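Local coordinates for protein gluconate kinase (Lactobacillus acidophilus, PDB 3LL3) that binds ATP and D-xylulose and, as a member of the FGGY carbohydrate kinase family, probably transfers phosphate from ATP to a sugar or sugar acid, at residues 7-12 with 74-79; 78-83 with 237-242; 153-158 with 203-208; 172-177 with 283-288; 264-269 with 289-294. One frame throughout, in Å; residues are numbered along the deposited sequence.

Contact 1 of 5, residues 7-12 with 74-79; sequences IGMDVG and ISWSSQ. With XUL (D-xylulose), chain E.
Met9, a selenomethionine, lays its side chain over one face of the Trp76 indole. The two side chains leave adjacent strands side by side and point the same way. With Met9 CG beside its own backbone N (chi1 -58°), CG stands 3.9 Å from the centroid of the Trp76 six-membered ring and 18° off its normal, a CH-pi contact. Met9 CB comes closest, 3.4 Å from Trp76 CE3, while SE lies obliquely in a longer Met-aromatic contact. Ile74 CG2 sits toward the rim of the same face, 3.8 Å from Met9 CG. Val11 meets the indole in its plane instead, with CG2 3.9 Å from Trp76 CE3. Helix 49-65 packs on this side through Ile60, Val56 and Ile52.

On the other face of the sheet Ser77 OG gives a weak bond of 3.3 Å to Asp10 OD1; OD2 of that carboxylate is salt-bridged to Lys17. Five backbone bonds, from Ser75 N to Ile7 O through to Gln79 N to Val11 O, join the strands in parallel. Such pairing belongs to the core sheet of the actin-like ATPase fold, and the Asp10 side chain lies about 6 Å from bound ATP.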
# COMPACT_ATOMS: atom_id res chain seq x y z
N ILE A 7 9.74 -22.52 42.06
CA ILE A 7 9.07 -21.38 41.46
C ILE A 7 9.89 -20.86 40.28
O ILE A 7 11.11 -20.69 40.39
CB ILE A 7 8.85 -20.25 42.46
CG1 ILE A 7 7.92 -20.71 43.58
CG2 ILE A 7 8.27 -19.04 41.79
CD1 ILE A 7 7.77 -19.67 44.69
N GLY A 8 9.23 -20.66 39.15
CA GLY A 8 9.86 -20.03 38.01
C GLY A 8 9.29 -18.64 37.86
O GLY A 8 8.07 -18.47 37.87
N MSE A 9 10.17 -17.65 37.75
CA MSE A 9 9.77 -16.26 37.67
C MSE A 9 10.08 -15.74 36.29
O MSE A 9 11.10 -16.10 35.71
CB MSE A 9 10.55 -15.44 38.69
CG MSE A 9 10.37 -15.90 40.13
SE MSE A 9 8.59 -15.46 40.78
CE MSE A 9 8.72 -13.51 40.87
N ASP A 10 9.22 -14.86 35.78
CA ASP A 10 9.41 -14.27 34.47
C ASP A 10 9.28 -12.76 34.60
O ASP A 10 8.18 -12.23 34.70
CB ASP A 10 8.34 -14.81 33.54
CG ASP A 10 8.45 -14.24 32.14
OD1 ASP A 10 9.56 -14.30 31.55
OD2 ASP A 10 7.41 -13.76 31.61
N VAL A 11 10.42 -12.07 34.61
CA VAL A 11 10.42 -10.64 34.89
C VAL A 11 10.34 -9.87 33.58
O VAL A 11 11.35 -9.52 32.97
CB VAL A 11 11.68 -10.23 35.73
CG1 VAL A 11 11.55 -8.80 36.21
CG2 VAL A 11 11.85 -11.18 36.91
N GLY A 12 9.11 -9.61 33.15
CA GLY A 12 8.89 -8.95 31.88
C GLY A 12 8.75 -7.46 32.02
O GLY A 12 8.73 -6.93 33.13
N ILE A 74 14.11 -21.03 43.52
CA ILE A 74 13.42 -20.01 42.75
C ILE A 74 14.34 -19.64 41.58
O ILE A 74 15.48 -19.22 41.79
CB ILE A 74 13.13 -18.77 43.58
CG1 ILE A 74 12.30 -19.14 44.81
CG2 ILE A 74 12.42 -17.71 42.77
CD1 ILE A 74 12.19 -18.00 45.81
N SER A 75 13.85 -19.84 40.36
CA SER A 75 14.65 -19.59 39.16
C SER A 75 14.05 -18.45 38.34
O SER A 75 12.87 -18.11 38.47
CB SER A 75 14.74 -20.88 38.33
OG SER A 75 15.68 -20.74 37.29
N TRP A 76 14.87 -17.87 37.46
CA TRP A 76 14.55 -16.57 36.87
C TRP A 76 14.65 -16.55 35.36
O TRP A 76 15.63 -17.03 34.78
CB TRP A 76 15.45 -15.48 37.49
CG TRP A 76 15.33 -15.44 38.96
CD1 TRP A 76 16.04 -16.17 39.87
CD2 TRP A 76 14.41 -14.65 39.72
NE1 TRP A 76 15.63 -15.88 41.15
CE2 TRP A 76 14.64 -14.94 41.08
CE3 TRP A 76 13.43 -13.70 39.38
CZ2 TRP A 76 13.91 -14.33 42.10
CZ3 TRP A 76 12.71 -13.10 40.40
CH2 TRP A 76 12.95 -13.42 41.74
N SER A 77 13.61 -16.02 34.72
CA SER A 77 13.61 -15.64 33.32
C SER A 77 13.38 -14.13 33.31
O SER A 77 12.61 -13.62 34.13
CB SER A 77 12.50 -16.37 32.57
OG SER A 77 12.41 -15.89 31.24
N SER A 78 14.07 -13.41 32.44
CA SER A 78 14.03 -11.95 32.52
C SER A 78 14.10 -11.26 31.15
O SER A 78 14.79 -11.74 30.25
CB SER A 78 15.17 -11.45 33.41
OG SER A 78 15.26 -10.04 33.40
N GLN A 79 13.38 -10.14 31.02
CA GLN A 79 13.56 -9.24 29.89
C GLN A 79 15.05 -8.95 29.71
O GLN A 79 15.82 -9.06 30.65
CB GLN A 79 12.84 -7.92 30.18
CG GLN A 79 13.46 -7.17 31.34
CD GLN A 79 12.63 -5.98 31.79
OE1 GLN A 79 11.74 -6.09 32.63
NE2 GLN A 79 12.96 -4.81 31.25
C1 XUL E . 15.35 -10.65 22.66
C2 XUL E . 15.42 -9.14 22.33
C3 XUL E . 14.35 -8.17 22.89
C4 XUL E . 13.46 -8.73 24.02
C5 XUL E . 14.20 -8.90 25.36
O1 XUL E . 15.11 -11.38 21.48
O2 XUL E . 16.29 -8.74 21.59
O3 XUL E . 13.48 -7.80 21.85
O4 XUL E . 12.39 -7.83 24.20
O5 XUL E . 13.30 -8.88 26.44

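Contact 2 of 5, residues 78-83 with 237-242; sequences SQMHSL and ASDGYL. With XUL (D-xylulose), chain E.
Asp239 reaches from the start of a helix, past Ser78, to the bound D-xylulose. Its CB rests 3.5 Å from Ser78 O, and its backbone N donates to that same carbonyl oxygen at 2.9 Å from above the carbonyl plane. CG takes the crowded position between backbone N and carbonyl carbon (chi1 54°), still close to Ser78 O. From there the carboxylate forks. OD1 lies 3.3 Å from Met80 CG, and OD2 accepts a 2.8 Å hydrogen bond from O5 of the sugar. Met80 N donates to the same O5 at 3.0 Å, so this hydroxyl is gripped as both donor and acceptor. An alanine in place of Asp239 would probably leave O5 without its acceptor and open a gap beside Met80 CG.

Met80, a selenomethionine, has CB over the centre of the His81 ring, and its SE passes 3.7 Å from Ser238 CB. His81 NE2 donates to O2 of xylulose at 2.9 Å, which holds the keto oxygen of the sugar.

Strands 70-78 and 232-238 run parallel here and give way to the sugar site at their ends. Ser238 N-caps helix 239-245, its OG accepting from Tyr241 N. Helix 173-176 lies alongside, with Thr174 OG1 taking Ser238 N and Met175 touching both Ser78 and Ser238.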
# COMPACT_ATOMS: atom_id res chain seq x y z
N SER A 78 14.07 -13.41 32.44
CA SER A 78 14.03 -11.95 32.52
C SER A 78 14.10 -11.26 31.15
O SER A 78 14.79 -11.74 30.25
CB SER A 78 15.17 -11.45 33.41
OG SER A 78 15.26 -10.04 33.40
N GLN A 79 13.38 -10.14 31.02
CA GLN A 79 13.56 -9.24 29.89
C GLN A 79 15.05 -8.95 29.71
O GLN A 79 15.82 -9.06 30.65
CB GLN A 79 12.84 -7.92 30.18
CG GLN A 79 13.46 -7.17 31.34
CD GLN A 79 12.63 -5.98 31.79
OE1 GLN A 79 11.74 -6.09 32.63
NE2 GLN A 79 12.96 -4.81 31.25
N MSE A 80 15.43 -8.60 28.49
CA MSE A 80 16.82 -8.35 28.14
C MSE A 80 17.10 -6.88 27.93
O MSE A 80 16.18 -6.09 27.76
CB MSE A 80 17.18 -9.11 26.87
CG MSE A 80 17.00 -10.60 26.99
SE MSE A 80 17.62 -11.54 25.38
CE MSE A 80 19.57 -11.41 25.73
N HIS A 81 18.39 -6.52 27.96
CA HIS A 81 18.86 -5.22 27.51
C HIS A 81 18.58 -4.09 28.50
O HIS A 81 18.83 -2.93 28.19
CB HIS A 81 18.27 -4.86 26.14
CG HIS A 81 18.32 -5.98 25.13
ND1 HIS A 81 19.48 -6.64 24.80
CD2 HIS A 81 17.34 -6.53 24.38
CE1 HIS A 81 19.21 -7.57 23.90
NE2 HIS A 81 17.92 -7.52 23.62
N SER A 82 18.05 -4.40 29.68
CA SER A 82 17.75 -3.35 30.64
C SER A 82 19.05 -2.87 31.30
O SER A 82 20.03 -3.60 31.39
CB SER A 82 16.76 -3.82 31.71
OG SER A 82 17.36 -4.69 32.66
N LEU A 83 19.03 -1.62 31.76
CA LEU A 83 20.23 -1.00 32.31
C LEU A 83 19.87 -0.17 33.53
O LEU A 83 18.96 0.66 33.48
CB LEU A 83 20.89 -0.12 31.25
CG LEU A 83 22.17 0.58 31.72
CD1 LEU A 83 23.17 -0.47 32.18
CD2 LEU A 83 22.75 1.45 30.61
N ALA A 237 18.29 -17.06 33.40
CA ALA A 237 18.71 -16.66 32.06
C ALA A 237 17.73 -15.69 31.42
O ALA A 237 16.77 -15.25 32.04
CB ALA A 237 18.90 -17.88 31.18
N SER A 238 17.99 -15.35 30.16
CA SER A 238 17.18 -14.38 29.43
C SER A 238 15.87 -15.01 28.92
O SER A 238 15.80 -16.22 28.70
CB SER A 238 17.99 -13.87 28.25
OG SER A 238 18.20 -14.91 27.30
N ASP A 239 14.86 -14.17 28.70
CA ASP A 239 13.58 -14.66 28.18
C ASP A 239 13.76 -15.27 26.78
O ASP A 239 13.13 -16.27 26.44
CB ASP A 239 12.55 -13.53 28.17
CG ASP A 239 13.03 -12.29 27.42
OD1 ASP A 239 14.15 -12.30 26.85
OD2 ASP A 239 12.30 -11.27 27.39
N GLY A 240 14.63 -14.67 25.98
CA GLY A 240 14.92 -15.17 24.64
C GLY A 240 15.47 -16.58 24.62
O GLY A 240 15.01 -17.43 23.86
N TYR A 241 16.48 -16.83 25.45
CA TYR A 241 17.09 -18.15 25.53
C TYR A 241 16.13 -19.16 26.14
O TYR A 241 15.95 -20.25 25.60
CB TYR A 241 18.34 -18.09 26.40
CG TYR A 241 18.94 -19.45 26.65
CD1 TYR A 241 19.61 -20.14 25.64
CD2 TYR A 241 18.81 -20.06 27.88
CE1 TYR A 241 20.16 -21.40 25.88
CE2 TYR A 241 19.35 -21.31 28.13
CZ TYR A 241 20.02 -21.97 27.13
OH TYR A 241 20.54 -23.21 27.40
N LEU A 242 15.55 -18.81 27.29
CA LEU A 242 14.66 -19.71 27.99
C LEU A 242 13.40 -20.04 27.17
O LEU A 242 12.95 -21.19 27.17
CB LEU A 242 14.30 -19.14 29.35
CG LEU A 242 15.49 -19.13 30.33
CD1 LEU A 242 15.09 -18.59 31.70
CD2 LEU A 242 16.07 -20.52 30.45
C1 XUL E . 15.35 -10.65 22.66
C2 XUL E . 15.42 -9.14 22.33
C3 XUL E . 14.35 -8.17 22.89
C4 XUL E . 13.46 -8.73 24.02
C5 XUL E . 14.20 -8.90 25.36
O1 XUL E . 15.11 -11.38 21.48
O2 XUL E . 16.29 -8.74 21.59
O3 XUL E . 13.48 -7.80 21.85
O4 XUL E . 12.39 -7.83 24.20
O5 XUL E . 13.30 -8.88 26.44

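Contact 3 of 5, residues 153-158 with 203-208; sequences KWIGIK and QLPKIA
Trp154 and Gln203 make the one hydrogen bond across this contact: Trp154 N donates to Gln203 O at 2.8 Å, almost along the C=O axis (175°). Lys153 CA adds a CA-H...O contact to the same oxygen at 3.2 Å, so Gln203 O is approached by two successive residues of the strand.

Van der Waals contacts continue down the chain. Leu204 brings only its CD2 branch, which lies 3.9 Å from Trp154 CB and nearer still to the Trp154 carbonyl oxygen. Pro205 CD reaches that same oxygen, 3.5 Å from Trp154 O, and the next ring atom, CG, meets Ile155 CG2 at 3.8 Å. The Ile155 and Pro205 side chains cross obliquely. Lys153 also takes part with its aliphatic portion: the bend at chi2 (-68°) carries CD to 3.7 Å from Gln203 O.

The polar ends are tied outside the pair. Gln203 OE1 accepts from Lys200 N and NE2 donates to Ala151 O, while Lys153 NZ has a weak bond to Glu202 O.

Strand 153-155 also pairs antiparallel with 84-86, and the chain beyond Pro205 becomes strand 206-208, parallel to 170-172. The contact thus fastens strand 153-155 to the turn that leads into strand 206-208, in the N-terminal region of this FGGY kinase, at some distance from the nucleotide and sugar sites.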
# COMPACT_ATOMS: atom_id res chain seq x y z
N LYS A 153 28.28 0.64 39.60
CA LYS A 153 27.80 -0.63 39.04
C LYS A 153 26.78 -0.36 37.95
O LYS A 153 25.91 0.50 38.10
CB LYS A 153 27.16 -1.52 40.12
CG LYS A 153 28.15 -2.06 41.16
CD LYS A 153 29.10 -3.04 40.50
CE LYS A 153 29.82 -3.92 41.53
NZ LYS A 153 30.89 -3.19 42.21
N TRP A 154 26.90 -1.08 36.84
CA TRP A 154 25.92 -1.02 35.78
C TRP A 154 25.35 -2.42 35.62
O TRP A 154 26.07 -3.37 35.32
CB TRP A 154 26.57 -0.55 34.48
CG TRP A 154 26.93 0.89 34.51
CD1 TRP A 154 28.18 1.43 34.57
CD2 TRP A 154 26.01 1.98 34.50
NE1 TRP A 154 28.10 2.80 34.57
CE2 TRP A 154 26.78 3.17 34.53
CE3 TRP A 154 24.62 2.08 34.46
CZ2 TRP A 154 26.20 4.43 34.52
CZ3 TRP A 154 24.03 3.33 34.45
CH2 TRP A 154 24.83 4.49 34.49
N ILE A 155 24.04 -2.56 35.84
CA ILE A 155 23.44 -3.88 35.92
C ILE A 155 22.11 -3.91 35.20
O ILE A 155 21.63 -2.88 34.73
CB ILE A 155 23.20 -4.31 37.38
CG1 ILE A 155 22.20 -3.36 38.05
CG2 ILE A 155 24.52 -4.34 38.18
CD1 ILE A 155 22.04 -3.60 39.57
N GLY A 156 21.50 -5.09 35.15
CA GLY A 156 20.16 -5.22 34.60
C GLY A 156 19.19 -5.56 35.71
O GLY A 156 19.60 -5.85 36.84
N ILE A 157 17.90 -5.56 35.40
CA ILE A 157 16.87 -5.82 36.40
C ILE A 157 16.99 -7.21 37.04
O ILE A 157 16.68 -7.38 38.23
CB ILE A 157 15.45 -5.67 35.80
CG1 ILE A 157 14.40 -5.80 36.90
CG2 ILE A 157 15.22 -6.73 34.71
CD1 ILE A 157 14.37 -4.62 37.86
N LYS A 158 17.40 -8.22 36.29
CA LYS A 158 17.56 -9.52 36.93
C LYS A 158 18.66 -9.46 38.01
O LYS A 158 18.47 -9.97 39.11
CB LYS A 158 17.77 -10.68 35.95
CG LYS A 158 18.02 -12.03 36.67
CD LYS A 158 17.79 -13.26 35.75
CE LYS A 158 18.96 -13.48 34.78
NZ LYS A 158 20.14 -14.12 35.47
N GLN A 203 32.98 -2.76 37.52
CA GLN A 203 31.72 -2.02 37.57
C GLN A 203 30.57 -2.82 36.97
O GLN A 203 29.44 -2.32 36.87
CB GLN A 203 31.85 -0.70 36.82
CG GLN A 203 32.69 0.33 37.52
CD GLN A 203 33.01 1.48 36.61
OE1 GLN A 203 33.83 1.34 35.70
NE2 GLN A 203 32.34 2.61 36.81
N LEU A 204 30.85 -4.05 36.57
CA LEU A 204 29.85 -4.94 35.98
C LEU A 204 29.70 -6.21 36.81
O LEU A 204 30.65 -6.65 37.45
CB LEU A 204 30.25 -5.30 34.56
CG LEU A 204 30.37 -4.10 33.63
CD1 LEU A 204 31.02 -4.52 32.33
CD2 LEU A 204 28.99 -3.46 33.40
N PRO A 205 28.52 -6.84 36.75
CA PRO A 205 28.38 -8.08 37.52
C PRO A 205 29.39 -9.11 37.05
O PRO A 205 29.81 -9.05 35.90
CB PRO A 205 26.96 -8.56 37.16
CG PRO A 205 26.27 -7.35 36.56
CD PRO A 205 27.34 -6.55 35.91
N LYS A 206 29.75 -10.06 37.90
CA LYS A 206 30.50 -11.23 37.43
C LYS A 206 29.58 -12.12 36.60
O LYS A 206 28.37 -12.12 36.79
CB LYS A 206 31.06 -12.01 38.62
CG LYS A 206 32.34 -11.39 39.17
CD LYS A 206 32.70 -11.95 40.54
CE LYS A 206 34.14 -11.61 40.91
NZ LYS A 206 35.11 -12.38 40.07
N ILE A 207 30.16 -12.88 35.67
CA ILE A 207 29.40 -13.74 34.77
C ILE A 207 29.48 -15.20 35.23
O ILE A 207 30.57 -15.72 35.46
CB ILE A 207 29.91 -13.64 33.32
CG1 ILE A 207 29.96 -12.18 32.89
CG2 ILE A 207 29.00 -14.43 32.37
CD1 ILE A 207 30.72 -11.93 31.59
N ALA A 208 28.33 -15.85 35.38
CA ALA A 208 28.30 -17.28 35.67
C ALA A 208 27.30 -18.00 34.76
O ALA A 208 26.61 -17.36 33.96
CB ALA A 208 27.94 -17.52 37.13

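Contact 4 of 5, residues 172-177 with 283-288; sequences DTTMAA and YPADKT
Thr174 and Ala177 set a helical turn against residues 283-285, where the chain leaves strand 281-284 and turns a corner, each CA 4.8 Å from its counterpart, that of Ala285 and that of Tyr283 respectively, with no direct hydrogen bond between the segments. Ala177 CB packs against two successive residues, 3.5 Å from Tyr283 CB and 3.6 Å from Pro284 CD. The Ala177 carbonyl oxygen approaches the Tyr283 ring obliquely, 3.2 Å from CD1. Tyr283 itself touches the bound xylulose and stacks on Phe281. Since helix 173-176 belongs to the N-terminal FGGY region and strand 281-284 to the C-terminal one, this is an interface between the two halves of the kinase, beside the sugar pocket.

Asp172 N-caps the helix, its OD1 accepting weakly from Thr174 N and Met175 N. Thr174 OG1 stands between backbone N and carbonyl carbon (chi1 78°), where it donates to Asp172 OD1. Its CG2 lies 3.8 Å from Ala285 CA. An alanine at Thr174 would probably leave Ser238 N without its OG1 acceptor and open a gap against Ala285. Thr173 CB packs 3.5 Å from Ala285 O, and a water bridges the pair, 2.8 Å from Thr173 OG1 and donating to Ala285 O at 2.7 Å.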
# COMPACT_ATOMS: atom_id res chain seq x y z
N ASP A 172 24.14 -13.98 34.29
CA ASP A 172 24.46 -15.22 33.58
C ASP A 172 24.93 -14.85 32.18
O ASP A 172 24.68 -13.75 31.71
CB ASP A 172 23.25 -16.15 33.49
CG ASP A 172 22.18 -15.61 32.56
OD1 ASP A 172 22.04 -16.12 31.42
OD2 ASP A 172 21.48 -14.66 32.96
N THR A 173 25.59 -15.79 31.54
CA THR A 173 26.09 -15.61 30.19
C THR A 173 25.02 -15.09 29.21
O THR A 173 25.30 -14.22 28.41
CB THR A 173 26.65 -16.93 29.64
OG1 THR A 173 27.64 -17.45 30.54
CG2 THR A 173 27.26 -16.72 28.28
N THR A 174 23.80 -15.63 29.25
CA THR A 174 22.79 -15.25 28.24
C THR A 174 22.34 -13.81 28.44
O THR A 174 21.91 -13.14 27.50
CB THR A 174 21.52 -16.16 28.26
OG1 THR A 174 20.68 -15.76 29.35
CG2 THR A 174 21.88 -17.62 28.39
N MSE A 175 22.44 -13.33 29.67
CA MSE A 175 22.05 -11.96 29.97
C MSE A 175 23.19 -10.98 29.63
O MSE A 175 22.95 -9.88 29.15
CB MSE A 175 21.61 -11.82 31.43
CG MSE A 175 20.98 -10.49 31.75
SE MSE A 175 19.30 -10.13 30.83
CE MSE A 175 18.22 -11.60 31.57
N ALA A 176 24.43 -11.40 29.89
CA ALA A 176 25.59 -10.62 29.47
C ALA A 176 25.57 -10.50 27.94
O ALA A 176 26.00 -9.49 27.37
CB ALA A 176 26.87 -11.30 29.94
N ALA A 177 25.03 -11.54 27.29
CA ALA A 177 24.91 -11.58 25.84
C ALA A 177 24.01 -10.47 25.29
O ALA A 177 24.14 -10.10 24.13
CB ALA A 177 24.44 -12.97 25.35
N TYR A 283 23.61 -14.31 20.51
CA TYR A 283 23.75 -14.18 21.96
C TYR A 283 24.23 -15.51 22.54
O TYR A 283 23.46 -16.49 22.59
CB TYR A 283 22.43 -13.82 22.66
CG TYR A 283 21.76 -12.53 22.21
CD1 TYR A 283 22.51 -11.47 21.70
CD2 TYR A 283 20.38 -12.35 22.35
CE1 TYR A 283 21.90 -10.28 21.32
CE2 TYR A 283 19.76 -11.17 21.95
CZ TYR A 283 20.53 -10.14 21.44
OH TYR A 283 19.94 -8.96 21.06
N PRO A 284 25.49 -15.56 22.99
CA PRO A 284 26.02 -16.79 23.59
C PRO A 284 25.20 -17.28 24.79
O PRO A 284 24.64 -16.45 25.53
CB PRO A 284 27.43 -16.38 24.06
CG PRO A 284 27.81 -15.22 23.21
CD PRO A 284 26.52 -14.50 22.85
N ALA A 285 25.13 -18.59 24.98
CA ALA A 285 24.54 -19.18 26.18
C ALA A 285 25.64 -19.88 26.99
O ALA A 285 25.62 -19.91 28.23
CB ALA A 285 23.42 -20.18 25.78
N ASP A 286 26.60 -20.46 26.27
CA ASP A 286 27.81 -21.01 26.86
C ASP A 286 28.74 -21.30 25.70
O ASP A 286 28.48 -20.86 24.57
CB ASP A 286 27.54 -22.26 27.68
CG ASP A 286 26.80 -23.32 26.88
OD1 ASP A 286 27.35 -23.83 25.88
OD2 ASP A 286 25.66 -23.64 27.27
N LYS A 287 29.82 -22.02 25.96
CA LYS A 287 30.85 -22.14 24.93
C LYS A 287 30.40 -22.87 23.67
O LYS A 287 30.95 -22.67 22.60
CB LYS A 287 32.12 -22.80 25.49
CG LYS A 287 33.07 -21.81 26.15
CD LYS A 287 33.51 -20.72 25.18
CE LYS A 287 34.37 -21.27 24.06
NZ LYS A 287 35.15 -20.17 23.42
N THR A 288 29.38 -23.72 23.80
CA THR A 288 28.94 -24.54 22.67
C THR A 288 27.47 -24.35 22.30
O THR A 288 26.90 -25.18 21.61
CB THR A 288 29.20 -26.03 22.95
OG1 THR A 288 28.38 -26.47 24.05
CG2 THR A 288 30.68 -26.26 23.29
O HOH W 1 26.95 -20.12 30.53

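Contact 5 of 5, residues 264-269 with 289-294; sequences AIRTIV and HYLLGG
Tyr290 has the carbonyl oxygen of Val269 at the edge of its ring, in plane, with CD1 3.7 Å from Val269 O. The His289 imidazole is also met at its edge: Ile268 CG2 lies near the ring plane, 4.0 Å from CD2. The third flat group, the Arg266 guanidinium, carries Ala264 CB over one face, 3.4 Å above the plane and toward the rim. All three stand on a pair of antiparallel strands, 263-269 and 289-296, in the mixed sheet of the C-terminal FGGY region, an actin-like ATPase domain.

Six backbone hydrogen bonds close three hydrogen-bonded pairs: Ile265 with Gly294, Thr267 with Leu292, and Val269 with Tyr290. Arg266 with Gly293 and Ile268 with Leu291 are the non-hydrogen-bonded pairs between them. Opposite Arg266 the backbones draw in to 4.1 Å between its CA and Gly293 CA; a CB on Gly293 would run into Ile265 O and Arg266 CG.

One face bears Arg266, Ile268 and Leu291, with Ile268 CG1 3.8 Å from Leu291 CD1 and helix 239-245 packed against it. Arg266 is extended from CG to NE, and its side chain touches the bound xylulose.

On the other face Thr267 and Leu292 lie side by side, while Thr267 OG1 is hydrogen-bonded to His254 O. Next to them the Val269 and Leu292 side chains cross at about a right angle, Val269 CG1 resting 3.7 Å from Leu292 CD1.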
# COMPACT_ATOMS: atom_id res chain seq x y z
N ALA A 264 9.17 -13.28 17.43
CA ALA A 264 10.59 -13.59 17.39
C ALA A 264 10.82 -14.93 16.71
O ALA A 264 10.03 -15.87 16.90
CB ALA A 264 11.17 -13.60 18.80
N ILE A 265 11.85 -15.00 15.88
CA ILE A 265 12.35 -16.27 15.36
C ILE A 265 13.77 -16.54 15.90
O ILE A 265 14.64 -15.66 15.85
CB ILE A 265 12.33 -16.32 13.80
CG1 ILE A 265 12.74 -17.71 13.29
CG2 ILE A 265 13.18 -15.22 13.19
CD1 ILE A 265 11.63 -18.78 13.48
N ARG A 266 14.00 -17.73 16.44
CA ARG A 266 15.28 -18.06 17.07
C ARG A 266 15.71 -19.50 16.87
O ARG A 266 14.88 -20.40 16.67
CB ARG A 266 15.19 -17.86 18.57
CG ARG A 266 14.72 -16.52 19.01
CD ARG A 266 14.55 -16.55 20.51
NE ARG A 266 14.01 -15.30 21.03
CZ ARG A 266 12.78 -15.16 21.52
NH1 ARG A 266 11.94 -16.21 21.56
NH2 ARG A 266 12.39 -13.97 21.98
N THR A 267 17.01 -19.72 16.99
CA THR A 267 17.57 -21.05 16.89
C THR A 267 18.90 -21.08 17.63
O THR A 267 19.52 -20.04 17.83
CB THR A 267 17.75 -21.47 15.41
OG1 THR A 267 18.02 -22.87 15.34
CG2 THR A 267 18.90 -20.67 14.75
N ILE A 268 19.34 -22.26 18.05
CA ILE A 268 20.56 -22.40 18.83
C ILE A 268 21.58 -23.18 18.02
O ILE A 268 21.27 -24.27 17.51
CB ILE A 268 20.27 -23.09 20.16
CG1 ILE A 268 19.42 -22.16 21.04
CG2 ILE A 268 21.56 -23.52 20.86
CD1 ILE A 268 18.86 -22.80 22.28
N VAL A 269 22.78 -22.62 17.88
CA VAL A 269 23.83 -23.23 17.06
C VAL A 269 25.07 -23.49 17.91
O VAL A 269 25.16 -22.98 19.04
CB VAL A 269 24.20 -22.34 15.84
CG1 VAL A 269 23.02 -22.23 14.91
CG2 VAL A 269 24.62 -20.94 16.30
N HIS A 289 26.86 -23.26 22.77
CA HIS A 289 25.48 -22.93 22.44
C HIS A 289 25.34 -21.41 22.26
O HIS A 289 25.63 -20.64 23.18
CB HIS A 289 24.50 -23.43 23.53
CG HIS A 289 24.52 -24.91 23.73
ND1 HIS A 289 25.49 -25.54 24.48
CD2 HIS A 289 23.70 -25.89 23.28
CE1 HIS A 289 25.26 -26.85 24.49
NE2 HIS A 289 24.18 -27.08 23.76
N TYR A 290 24.88 -21.01 21.08
CA TYR A 290 24.71 -19.61 20.71
C TYR A 290 23.30 -19.37 20.18
O TYR A 290 22.84 -20.07 19.28
CB TYR A 290 25.78 -19.20 19.67
CG TYR A 290 27.16 -19.41 20.25
CD1 TYR A 290 27.72 -20.68 20.31
CD2 TYR A 290 27.87 -18.36 20.83
CE1 TYR A 290 28.97 -20.90 20.88
CE2 TYR A 290 29.12 -18.57 21.41
CZ TYR A 290 29.66 -19.84 21.43
OH TYR A 290 30.89 -20.05 22.01
N LEU A 291 22.62 -18.38 20.74
CA LEU A 291 21.25 -18.08 20.36
C LEU A 291 21.22 -17.08 19.22
O LEU A 291 21.65 -15.93 19.37
CB LEU A 291 20.45 -17.57 21.56
CG LEU A 291 18.96 -17.30 21.31
CD1 LEU A 291 18.17 -18.61 21.28
CD2 LEU A 291 18.42 -16.39 22.42
N LEU A 292 20.76 -17.54 18.06
CA LEU A 292 20.58 -16.66 16.92
C LEU A 292 19.13 -16.28 16.82
O LEU A 292 18.24 -17.10 17.05
CB LEU A 292 21.01 -17.35 15.62
CG LEU A 292 22.37 -18.05 15.61
CD1 LEU A 292 22.62 -18.65 14.21
CD2 LEU A 292 23.49 -17.10 16.00
N GLY A 293 18.84 -15.03 16.47
CA GLY A 293 17.45 -14.71 16.25
C GLY A 293 17.16 -13.33 15.73
O GLY A 293 18.06 -12.47 15.60
N GLY A 294 15.88 -13.13 15.43
CA GLY A 294 15.34 -11.85 15.01
C GLY A 294 14.12 -11.50 15.85
O GLY A 294 13.12 -12.22 15.83

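How the contacts relate
Contacts 1 and 2 share Ser78 and Gln79 and the N-terminal sheet, where strand 70-78 lies between 4-11 and 232-238; their centres are about 9 Å apart. Contact 3 is nested in the loop closed by contact 2, and its Lys158 forms a salt bridge with Asp172 of contact 4. Contact 4 crosses contact 2 along the chain, with centres about 11 Å apart, and carries the N-terminal half onto strand 281-284. That strand pairs with 289-296, so contacts 4 and 5 share the C-terminal sheet. Residues of contacts 1, 2, 4 and 5 thus belong to one xylulose pocket formed by both halves of the kinase, while contact 3 lies farther out.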